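VIN1 (Oscarella pearsei, PDB 6BFI) binds actin filaments and may play a role in cell-cell adhesion, as a sponge member of the vinculin/alpha-catenin family. Local coordinates at residues 561-575 with 598-612. Sequence-based numbering, arbitrary orientation.
Sequences LSSASESLAKSISPM and SADKVVEGVAAVRSV
Leu568 packs as a knob into the hole formed by Val602, Gly605, Val606 and Val609. Its CG lies anti to the backbone N (chi1 172°), which brings CG over Gly605 and Val606, and both methyls reach the opposing helix. CD1 rests on backbone, 3.4 Å from Val602 O and also against Gly605 CA. CD2 meets Val606 CG2 at 3.7 Å. Gly605 has no side chain, and the backbones come closest here, with CA atoms of Leu568 and Gly605 4.4 Å apart. In the reverse sense, Val609 sits among Leu561, Ala564, Leu568 and Ser565. Its CG2 touches Ala564 CB at 3.8 Å, while CG1 takes Leu561 CD1.

Between helices 555-569 and 572-584, Ser571 turns its hydroxyl back to Leu568 O (OG to O 2.7 Å). The same carbonyl also accepts from Ser571 N. Val602 CG2 packs against this turn. Beyond it, Met575 CG lies over the backbone of Ala599, 3.5 Å from Ala599 N.

The side with Lys601 and Ala608 is looser. Lys601 is exposed, and its CG comes only to 4.2 Å from Ser571 CB. Ala608 CB stands further from Ala564 CB than Val609 CG2 does. On the buried side, helix 524-550 covers Leu568 and helix 496-519 covers Val606. The axes of 561-569 and 598-612 run antiparallel at 167°, 8.4 Å apart at closest approach, as in the antiparallel helical bundles from which vinculin-family proteins are built.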
ATOM      1  N   LEU A 561       6.743   0.025  28.344  1.00 63.07           N
ATOM      2  CA  LEU A 561       6.567  -1.235  27.632  1.00 60.99           C
ATOM      3  C   LEU A 561       7.879  -1.998  27.517  1.00 65.23           C
ATOM      4  O   LEU A 561       7.884  -3.235  27.552  1.00 71.07           O
ATOM      5  CB  LEU A 561       5.975  -0.976  26.248  1.00 58.40           C
ATOM      6  CG  LEU A 561       5.581  -2.219  25.453  1.00 60.08           C
ATOM      7  CD1 LEU A 561       4.673  -3.106  26.292  1.00 53.30           C
ATOM      8  CD2 LEU A 561       4.904  -1.829  24.148  1.00 52.23           C
ATOM      9  N   SER A 562       8.998  -1.285  27.381  1.00 65.23           N
ATOM     10  CA  SER A 562      10.294  -1.952  27.360  1.00 66.00           C
ATOM     11  C   SER A 562      10.607  -2.582  28.709  1.00 71.61           C
ATOM     12  O   SER A 562      11.167  -3.682  28.771  1.00 74.66           O
ATOM     13  CB  SER A 562      11.391  -0.966  26.959  1.00 63.53           C
ATOM     14  OG  SER A 562      11.184  -0.488  25.644  1.00 64.07           O
ATOM     15  N   SER A 563      10.250  -1.905  29.802  1.00 70.95           N
ATOM     16  CA  SER A 563      10.464  -2.489  31.121  1.00 71.03           C
ATOM     17  C   SER A 563       9.620  -3.743  31.312  1.00 72.57           C
ATOM     18  O   SER A 563      10.105  -4.753  31.838  1.00 77.82           O
ATOM     19  CB  SER A 563      10.159  -1.461  32.211  1.00 69.85           C
ATOM     20  OG  SER A 563      11.114  -0.413  32.201  1.00 67.95           O
ATOM     21  N   ALA A 564       8.357  -3.708  30.876  1.00 68.61           N
ATOM     22  CA  ALA A 564       7.497  -4.879  31.023  1.00 65.07           C
ATOM     23  C   ALA A 564       7.985  -6.039  30.159  1.00 65.72           C
ATOM     24  O   ALA A 564       8.048  -7.185  30.618  1.00 67.21           O
ATOM     25  CB  ALA A 564       6.053  -4.519  30.678  1.00 58.04           C
ATOM     26  N   SER A 565       8.338  -5.760  28.901  1.00 66.62           N
ATOM     27  CA  SER A 565       8.777  -6.828  28.008  1.00 68.30           C
ATOM     28  C   SER A 565      10.106  -7.419  28.463  1.00 69.56           C
ATOM     29  O   SER A 565      10.292  -8.640  28.435  1.00 66.25           O
ATOM     30  CB  SER A 565       8.882  -6.310  26.574  1.00 71.31           C
ATOM     31  OG  SER A 565       9.960  -5.403  26.434  1.00 74.93           O
ATOM     32  N   GLU A 566      11.043  -6.569  28.893  1.00 74.62           N
ATOM     33  CA  GLU A 566      12.321  -7.070  29.386  1.00 81.10           C
ATOM     34  C   GLU A 566      12.140  -7.882  30.664  1.00 78.17           C
ATOM     35  O   GLU A 566      12.740  -8.954  30.816  1.00 79.68           O
ATOM     36  CB  GLU A 566      13.283  -5.905  29.613  1.00 93.41           C
ATOM     37  CG  GLU A 566      13.813  -5.286  28.327  1.00103.30           C
ATOM     38  CD  GLU A 566      14.319  -3.869  28.524  1.00111.61           C
ATOM     39  OE1 GLU A 566      13.953  -3.241  29.539  1.00114.79           O
ATOM     40  OE2 GLU A 566      15.081  -3.383  27.661  1.00114.20           O
ATOM     41  N   SER A 567      11.308  -7.390  31.586  1.00 75.01           N
ATOM     42  CA  SER A 567      11.052  -8.127  32.820  1.00 72.78           C
ATOM     43  C   SER A 567      10.397  -9.472  32.535  1.00 71.00           C
ATOM     44  O   SER A 567      10.682 -10.464  33.215  1.00 77.09           O
ATOM     45  CB  SER A 567      10.178  -7.292  33.756  1.00 72.43           C
ATOM     46  OG  SER A 567       9.887  -7.999  34.950  1.00 75.34           O
ATOM     47  N   LEU A 568       9.514  -9.527  31.536  1.00 61.78           N
ATOM     48  CA  LEU A 568       8.906 -10.801  31.169  1.00 67.90           C
ATOM     49  C   LEU A 568       9.928 -11.738  30.541  1.00 71.14           C
ATOM     50  O   LEU A 568       9.947 -12.937  30.841  1.00 62.98           O
ATOM     51  CB  LEU A 568       7.733 -10.570  30.215  1.00 63.94           C
ATOM     52  CG  LEU A 568       7.103 -11.819  29.592  1.00 64.21           C
ATOM     53  CD1 LEU A 568       6.578 -12.753  30.669  1.00 60.53           C
ATOM     54  CD2 LEU A 568       5.994 -11.439  28.622  1.00 65.31           C
ATOM     55  N   ALA A 569      10.790 -11.205  29.670  1.00 72.93           N
ATOM     56  CA  ALA A 569      11.782 -12.032  28.995  1.00 74.70           C
ATOM     57  C   ALA A 569      12.810 -12.590  29.970  1.00 82.73           C
ATOM     58  O   ALA A 569      13.325 -13.694  29.757  1.00 86.15           O
ATOM     59  CB  ALA A 569      12.476 -11.230  27.895  1.00 72.92           C
ATOM     60  N   LYS A 570      13.115 -11.856  31.042  1.00 86.03           N
ATOM     61  CA  LYS A 570      14.072 -12.361  32.022  1.00 90.63           C
ATOM     62  C   LYS A 570      13.520 -13.507  32.862  1.00 87.37           C
ATOM     63  O   LYS A 570      14.266 -14.062  33.675  1.00 92.11           O
ATOM     64  CB  LYS A 570      14.536 -11.227  32.938  1.00 99.54           C
ATOM     65  CG  LYS A 570      15.378 -10.174  32.233  1.00109.10           C
ATOM     66  CD  LYS A 570      16.151  -9.320  33.224  1.00114.25           C
ATOM     67  CE  LYS A 570      17.092  -8.364  32.504  1.00118.37           C
ATOM     68  NZ  LYS A 570      18.011  -7.668  33.448  1.00121.94           N
ATOM     69  N   SER A 571      12.254 -13.884  32.684  1.00 79.15           N
ATOM     70  CA  SER A 571      11.640 -14.946  33.469  1.00 77.22           C
ATOM     71  C   SER A 571      11.365 -16.212  32.672  1.00 74.26           C
ATOM     72  O   SER A 571      11.005 -17.230  33.271  1.00 74.84           O
ATOM     73  CB  SER A 571      10.322 -14.458  34.083  1.00 73.84           C
ATOM     74  OG  SER A 571       9.334 -14.302  33.082  1.00 72.25           O
ATOM     75  N   ILE A 572      11.518 -16.180  31.348  1.00 73.28           N
ATOM     76  CA  ILE A 572      11.130 -17.322  30.526  1.00 71.85           C
ATOM     77  C   ILE A 572      12.128 -18.465  30.686  1.00 74.43           C
ATOM     78  O   ILE A 572      11.746 -19.598  31.002  1.00 74.88           O
ATOM     79  CB  ILE A 572      10.985 -16.895  29.056  1.00 69.85           C
ATOM     80  CG1 ILE A 572       9.996 -15.732  28.944  1.00 65.39           C
ATOM     81  CG2 ILE A 572      10.539 -18.072  28.198  1.00 65.30           C
ATOM     82  CD1 ILE A 572       9.900 -15.138  27.557  1.00 61.27           C
ATOM     83  N   SER A 573      13.415 -18.187  30.465  1.00 73.66           N
ATOM     84  CA  SER A 573      14.430 -19.238  30.547  1.00 80.67           C
ATOM     85  C   SER A 573      14.459 -19.942  31.900  1.00 84.13           C
ATOM     86  O   SER A 573      14.458 -21.187  31.921  1.00 84.75           O
ATOM     87  CB  SER A 573      15.805 -18.659  30.192  1.00 83.58           C
ATOM     88  OG  SER A 573      15.836 -18.193  28.856  1.00 83.71           O
ATOM     89  N   PRO A 574      14.489 -19.243  33.047  1.00 85.38           N
ATOM     90  CA  PRO A 574      14.490 -19.975  34.326  1.00 88.83           C
ATOM     91  C   PRO A 574      13.308 -20.913  34.477  1.00 88.07           C
ATOM     92  O   PRO A 574      13.449 -21.992  35.065  1.00 92.34           O
ATOM     93  CB  PRO A 574      14.462 -18.849  35.371  1.00 90.56           C
ATOM     94  CG  PRO A 574      15.041 -17.676  34.679  1.00 87.84           C
ATOM     95  CD  PRO A 574      14.574 -17.787  33.261  1.00 83.62           C
ATOM     96  N   MET A 575      12.144 -20.536  33.948  1.00 83.37           N
ATOM     97  CA  MET A 575      10.984 -21.418  34.010  1.00 82.21           C
ATOM     98  C   MET A 575      11.239 -22.711  33.246  1.00 84.95           C
ATOM     99  O   MET A 575      10.918 -23.804  33.732  1.00 80.09           O
ATOM    100  CB  MET A 575       9.755 -20.692  33.463  1.00 79.36           C
ATOM    101  CG  MET A 575       8.433 -21.402  33.696  1.00 85.63           C
ATOM    102  SD  MET A 575       8.000 -22.577  32.401  1.00 94.38           S
ATOM    103  CE  MET A 575       8.111 -21.543  30.942  1.00 90.14           C
ATOM    104  N   SER A 598       8.079 -20.211  38.993  1.00 81.69           N
ATOM    105  CA  SER A 598       8.637 -19.624  37.776  1.00 86.53           C
ATOM    106  C   SER A 598       7.556 -19.397  36.723  1.00 76.21           C
ATOM    107  O   SER A 598       7.495 -18.330  36.095  1.00 88.67           O
ATOM    108  CB  SER A 598       9.746 -20.522  37.227  1.00 84.37           C
ATOM    109  OG  SER A 598      10.802 -20.667  38.160  1.00 82.48           O
ATOM    110  N   ALA A 599       6.690 -20.393  36.518  1.00 76.79           N
ATOM    111  CA  ALA A 599       5.594 -20.236  35.567  1.00 79.67           C
ATOM    112  C   ALA A 599       4.647 -19.119  35.996  1.00 75.41           C
ATOM    113  O   ALA A 599       4.208 -18.311  35.165  1.00 71.20           O
ATOM    114  CB  ALA A 599       4.844 -21.560  35.415  1.00 76.03           C
ATOM    115  N   ASP A 600       4.327 -19.053  37.293  1.00 75.78           N
ATOM    116  CA  ASP A 600       3.542 -17.929  37.795  1.00 84.23           C
ATOM    117  C   ASP A 600       4.234 -16.599  37.519  1.00 79.50           C
ATOM    118  O   ASP A 600       3.564 -15.596  37.237  1.00 71.83           O
ATOM    119  CB  ASP A 600       3.279 -18.095  39.293  1.00 87.46           C
ATOM    120  CG  ASP A 600       2.350 -19.258  39.601  1.00 87.65           C
ATOM    121  OD1 ASP A 600       1.491 -19.580  38.748  1.00 87.12           O
ATOM    122  OD2 ASP A 600       2.469 -19.846  40.698  1.00 91.54           O
ATOM    123  N   LYS A 601       5.569 -16.569  37.581  1.00 76.55           N
ATOM    124  CA  LYS A 601       6.288 -15.344  37.252  1.00 77.51           C
ATOM    125  C   LYS A 601       6.100 -14.981  35.783  1.00 76.47           C
ATOM    126  O   LYS A 601       5.947 -13.800  35.439  1.00 75.16           O
ATOM    127  CB  LYS A 601       7.774 -15.495  37.584  1.00 83.79           C
ATOM    128  CG  LYS A 601       8.471 -14.180  37.879  1.00 90.22           C
ATOM    129  CD  LYS A 601       7.999 -13.600  39.202  1.00 98.34           C
ATOM    130  CE  LYS A 601       7.974 -12.081  39.168  1.00103.88           C
ATOM    131  NZ  LYS A 601       9.286 -11.499  38.773  1.00106.20           N
ATOM    132  N   VAL A 602       6.101 -15.987  34.903  1.00 74.57           N
ATOM    133  CA  VAL A 602       5.799 -15.737  33.494  1.00 70.12           C
ATOM    134  C   VAL A 602       4.418 -15.105  33.350  1.00 68.26           C
ATOM    135  O   VAL A 602       4.254 -14.060  32.700  1.00 64.82           O
ATOM    136  CB  VAL A 602       5.911 -17.038  32.680  1.00 70.94           C
ATOM    137  CG1 VAL A 602       5.406 -16.816  31.262  1.00 69.27           C
ATOM    138  CG2 VAL A 602       7.350 -17.540  32.672  1.00 69.32           C
ATOM    139  N   VAL A 603       3.403 -15.729  33.960  1.00 70.28           N
ATOM    140  CA  VAL A 603       2.043 -15.193  33.894  1.00 72.75           C
ATOM    141  C   VAL A 603       2.013 -13.739  34.354  1.00 72.20           C
ATOM    142  O   VAL A 603       1.381 -12.881  33.720  1.00 68.82           O
ATOM    143  CB  VAL A 603       1.081 -16.067  34.724  1.00 71.34           C
ATOM    144  CG1 VAL A 603      -0.246 -15.345  34.939  1.00 73.55           C
ATOM    145  CG2 VAL A 603       0.852 -17.404  34.040  1.00 68.34           C
ATOM    146  N   GLU A 604       2.717 -13.436  35.446  1.00 75.82           N
ATOM    147  CA  GLU A 604       2.730 -12.070  35.959  1.00 77.01           C
ATOM    148  C   GLU A 604       3.376 -11.108  34.965  1.00 73.54           C
ATOM    149  O   GLU A 604       2.904  -9.975  34.793  1.00 74.12           O
ATOM    150  CB  GLU A 604       3.452 -12.027  37.306  1.00 86.51           C
ATOM    151  CG  GLU A 604       3.124 -10.802  38.141  1.00 96.39           C
ATOM    152  CD  GLU A 604       4.325  -9.906  38.357  1.00105.14           C
ATOM    153  OE1 GLU A 604       5.452 -10.331  38.028  1.00108.60           O
ATOM    154  OE2 GLU A 604       4.140  -8.777  38.857  1.00109.65           O
ATOM    155  N   GLY A 605       4.450 -11.536  34.296  1.00 71.05           N
ATOM    156  CA  GLY A 605       5.069 -10.677  33.296  1.00 64.75           C
ATOM    157  C   GLY A 605       4.144 -10.380  32.129  1.00 63.27           C
ATOM    158  O   GLY A 605       4.034  -9.228  31.682  1.00 62.66           O
ATOM    159  N   VAL A 606       3.464 -11.411  31.619  1.00 62.35           N
ATOM    160  CA  VAL A 606       2.487 -11.195  30.553  1.00 59.79           C
ATOM    161  C   VAL A 606       1.410 -10.222  31.012  1.00 64.18           C
ATOM    162  O   VAL A 606       1.021  -9.304  30.275  1.00 61.68           O
ATOM    163  CB  VAL A 606       1.881 -12.535  30.096  1.00 61.02           C
ATOM    164  CG1 VAL A 606       0.710 -12.297  29.154  1.00 57.40           C
ATOM    165  CG2 VAL A 606       2.944 -13.389  29.421  1.00 60.38           C
ATOM    166  N   ALA A 607       0.922 -10.396  32.243  1.00 69.07           N
ATOM    167  CA  ALA A 607      -0.048  -9.455  32.790  1.00 60.71           C
ATOM    168  C   ALA A 607       0.508  -8.037  32.832  1.00 66.76           C
ATOM    169  O   ALA A 607      -0.237  -7.074  32.625  1.00 59.87           O
ATOM    170  CB  ALA A 607      -0.480  -9.897  34.189  1.00 64.88           C
ATOM    171  N   ALA A 608       1.810  -7.889  33.087  1.00 62.30           N
ATOM    172  CA  ALA A 608       2.409  -6.557  33.121  1.00 60.35           C
ATOM    173  C   ALA A 608       2.392  -5.911  31.741  1.00 63.92           C
ATOM    174  O   ALA A 608       2.003  -4.743  31.596  1.00 64.93           O
ATOM    175  CB  ALA A 608       3.835  -6.636  33.664  1.00 62.34           C
ATOM    176  N   VAL A 609       2.810  -6.656  30.714  1.00 57.15           N
ATOM    177  CA  VAL A 609       2.786  -6.112  29.355  1.00 55.51           C
ATOM    178  C   VAL A 609       1.360  -5.738  28.959  1.00 60.09           C
ATOM    179  O   VAL A 609       1.102  -4.650  28.416  1.00 54.40           O
ATOM    180  CB  VAL A 609       3.404  -7.115  28.366  1.00 54.73           C
ATOM    181  CG1 VAL A 609       3.459  -6.518  26.966  1.00 53.28           C
ATOM    182  CG2 VAL A 609       4.790  -7.536  28.838  1.00 55.59           C
ATOM    183  N   ARG A 610       0.410  -6.639  29.234  1.00 60.91           N
ATOM    184  CA  ARG A 610      -0.995  -6.353  28.972  1.00 61.32           C
ATOM    185  C   ARG A 610      -1.461  -5.113  29.720  1.00 68.83           C
ATOM    186  O   ARG A 610      -2.317  -4.374  29.221  1.00 71.68           O
ATOM    187  CB  ARG A 610      -1.853  -7.562  29.356  1.00 60.25           C
ATOM    188  CG  ARG A 610      -3.304  -7.485  28.906  1.00 64.32           C
ATOM    189  CD  ARG A 610      -4.234  -6.977  30.007  1.00 70.44           C
ATOM    190  NE  ARG A 610      -4.220  -7.837  31.188  1.00 79.77           N
ATOM    191  CZ  ARG A 610      -3.727  -7.478  32.370  1.00 84.95           C
ATOM    192  NH1 ARG A 610      -3.215  -6.265  32.534  1.00 88.94           N
ATOM    193  NH2 ARG A 610      -3.752  -8.326  33.389  1.00 83.31           N
ATOM    194  N   SER A 611      -0.912  -4.863  30.910  1.00 69.30           N
ATOM    195  CA  SER A 611      -1.313  -3.687  31.674  1.00 65.99           C
ATOM    196  C   SER A 611      -0.766  -2.410  31.052  1.00 65.67           C
ATOM    197  O   SER A 611      -1.449  -1.379  31.045  1.00 68.78           O
ATOM    198  CB  SER A 611      -0.850  -3.810  33.124  1.00 65.66           C
ATOM    199  OG  SER A 611      -1.010  -2.574  33.802  1.00 67.08           O
ATOM    200  N   VAL A 612       0.466  -2.449  30.541  1.00 57.24           N
ATOM    201  CA  VAL A 612       1.027  -1.265  29.893  1.00 58.91           C
ATOM    202  C   VAL A 612       0.231  -0.925  28.638  1.00 55.58           C
ATOM    203  O   VAL A 612      -0.200   0.222  28.439  1.00 57.43           O
ATOM    204  CB  VAL A 612       2.519  -1.474  29.579  1.00 60.82           C
ATOM    205  CG1 VAL A 612       3.059  -0.299  28.781  1.00 61.87           C
ATOM    206  CG2 VAL A 612       3.308  -1.652  30.866  1.00 63.30           C
TER